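Local structure of trichomaglin (Trichosanthes lepiniana, 1SGL) at residues Q100-H105 against K114-Y119. The protein is an S-like ribonuclease of the T2 family, which probably cleaves single-stranded RNA. Residues are numbered along the deposited sequence; the frame is centred on the assembly and turned at random.
Sequences QQYEKH and KGEWNY. With SO4 (sulfate ion), chain B.
Y102 of helix 97-106 packs against E116 and Y119, at the start of helix 116-129. CG of E116 lies over the centre of one face of the Y102 ring, 3.5 Å from its centroid, in a CH-pi contact. The E116 chain runs on extended, and OE2 is hydrogen-bonded to the backbone N of D64. The edge of Y102 turns to the face of Y119 in an offset edge-to-face pair, planes at 60°. Its closest approach is Y102 CD1 to Y119 CD2, 3.7 Å. The hydroxyl of Y119 is hydrogen-bonded to L45 O of strand 40-47. E116 and Y119 are buried, whereas Y102 is partly exposed. Its OH lies 3.6 Å from CA of G115, the N-cap residue, and near E116 N, but at a poor angle for a hydrogen bond. An alanine in place of Y102 would lose the ring, and E116 CG and the face of Y119 would probably be left facing a gap. Beyond this packing, H105 NE2 donates to sulfate O2 at 2.6 Å; Q101 NE2 and H43 also bind the ion, probably from the crystallisation liquor. No hydrogen bond joins the two segments, so aromatic and apolar packing holds them together, while the sulfate is consistent with a place where RNA phosphate could bind.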
# COMPACT_ATOMS: atom_id res chain seq x y z
N GLN A 100 -1.94 6.09 12.08
CA GLN A 100 -2.80 4.94 12.27
C GLN A 100 -2.09 3.64 11.90
O GLN A 100 -2.16 2.65 12.64
CB GLN A 100 -4.06 5.07 11.44
CG GLN A 100 -4.94 3.84 11.54
CD GLN A 100 -5.59 3.49 10.22
OE1 GLN A 100 -4.91 3.38 9.20
NE2 GLN A 100 -6.91 3.31 10.24
N GLN A 101 -1.40 3.64 10.75
CA GLN A 101 -0.69 2.44 10.31
C GLN A 101 0.39 2.05 11.29
O GLN A 101 0.56 0.87 11.61
CB GLN A 101 -0.08 2.64 8.92
CG GLN A 101 -1.11 2.65 7.82
CD GLN A 101 -1.87 1.34 7.74
OE1 GLN A 101 -1.28 0.28 7.56
NE2 GLN A 101 -3.19 1.41 7.89
N TYR A 102 1.13 3.05 11.78
CA TYR A 102 2.19 2.77 12.74
C TYR A 102 1.67 2.21 14.06
O TYR A 102 2.18 1.21 14.56
CB TYR A 102 3.00 4.02 13.05
CG TYR A 102 3.98 3.75 14.16
CD1 TYR A 102 5.06 2.89 13.96
CD2 TYR A 102 3.78 4.27 15.45
CE1 TYR A 102 5.91 2.54 14.99
CE2 TYR A 102 4.63 3.92 16.50
CZ TYR A 102 5.69 3.06 16.26
OH TYR A 102 6.55 2.68 17.28
N GLU A 103 0.66 2.86 14.64
CA GLU A 103 0.11 2.42 15.92
C GLU A 103 -0.63 1.09 15.83
O GLU A 103 -0.44 0.20 16.65
CB GLU A 103 -0.83 3.48 16.48
CG GLU A 103 -0.19 4.84 16.78
CD GLU A 103 -1.15 5.78 17.50
OE1 GLU A 103 -2.35 5.83 17.13
OE2 GLU A 103 -0.72 6.48 18.45
N LYS A 104 -1.47 0.95 14.81
CA LYS A 104 -2.25 -0.27 14.65
C LYS A 104 -1.44 -1.49 14.21
O LYS A 104 -1.73 -2.61 14.64
CB LYS A 104 -3.38 -0.01 13.65
CG LYS A 104 -4.45 -1.08 13.63
CD LYS A 104 -5.55 -0.74 12.63
CE LYS A 104 -6.59 -1.84 12.56
NZ LYS A 104 -7.61 -1.56 11.50
N HIS A 105 -0.41 -1.29 13.39
CA HIS A 105 0.37 -2.42 12.90
C HIS A 105 1.87 -2.42 13.20
O HIS A 105 2.44 -3.45 13.57
CB HIS A 105 0.18 -2.56 11.38
CG HIS A 105 -1.25 -2.63 10.96
ND1 HIS A 105 -2.11 -3.61 11.40
CD2 HIS A 105 -1.98 -1.85 10.12
CE1 HIS A 105 -3.30 -3.43 10.86
NE2 HIS A 105 -3.25 -2.37 10.08
N LYS A 114 11.68 -1.91 15.19
CA LYS A 114 11.62 -1.21 16.47
C LYS A 114 11.48 0.29 16.34
O LYS A 114 12.43 0.98 15.98
CB LYS A 114 12.87 -1.52 17.30
CG LYS A 114 13.05 -2.99 17.65
CD LYS A 114 14.29 -3.20 18.51
CE LYS A 114 14.53 -4.67 18.82
NZ LYS A 114 15.69 -4.86 19.74
N GLY A 115 10.29 0.80 16.63
CA GLY A 115 10.08 2.23 16.57
C GLY A 115 9.63 2.83 15.24
O GLY A 115 9.82 2.24 14.17
N GLU A 116 9.05 4.02 15.34
CA GLU A 116 8.55 4.77 14.20
C GLU A 116 9.53 4.90 13.05
O GLU A 116 9.24 4.50 11.93
CB GLU A 116 8.15 6.17 14.62
CG GLU A 116 6.80 6.26 15.26
CD GLU A 116 6.43 7.69 15.58
OE1 GLU A 116 6.43 8.52 14.65
OE2 GLU A 116 6.13 7.97 16.75
N TRP A 117 10.68 5.49 13.34
CA TRP A 117 11.70 5.72 12.33
C TRP A 117 11.96 4.52 11.44
O TRP A 117 11.85 4.61 10.21
CB TRP A 117 13.00 6.13 13.00
CG TRP A 117 13.90 6.82 12.05
CD1 TRP A 117 13.74 8.08 11.54
CD2 TRP A 117 15.10 6.30 11.47
NE1 TRP A 117 14.76 8.37 10.67
CE2 TRP A 117 15.61 7.29 10.61
CE3 TRP A 117 15.79 5.09 11.59
CZ2 TRP A 117 16.78 7.11 9.86
CZ3 TRP A 117 16.96 4.91 10.85
CH2 TRP A 117 17.44 5.92 10.00
N ASN A 118 12.31 3.40 12.06
CA ASN A 118 12.61 2.17 11.36
C ASN A 118 11.40 1.65 10.58
O ASN A 118 11.55 1.05 9.52
CB ASN A 118 13.09 1.12 12.36
CG ASN A 118 13.58 -0.15 11.69
OD1 ASN A 118 14.38 -0.11 10.76
ND2 ASN A 118 13.10 -1.29 12.17
N TYR A 119 10.20 1.89 11.10
CA TYR A 119 8.99 1.45 10.42
C TYR A 119 8.83 2.17 9.08
O TYR A 119 8.66 1.53 8.04
CB TYR A 119 7.76 1.72 11.30
CG TYR A 119 6.45 1.31 10.66
CD1 TYR A 119 6.15 -0.03 10.40
CD2 TYR A 119 5.51 2.28 10.31
CE1 TYR A 119 4.93 -0.39 9.82
CE2 TYR A 119 4.30 1.93 9.73
CZ TYR A 119 4.01 0.60 9.48
OH TYR A 119 2.80 0.28 8.92
S SO4 B . -5.90 -1.16 7.77
O1 SO4 B . -7.21 -1.71 8.16
O2 SO4 B . -5.13 -0.86 8.99
O3 SO4 B . -6.09 0.06 6.99
O4 SO4 B . -5.16 -2.15 6.95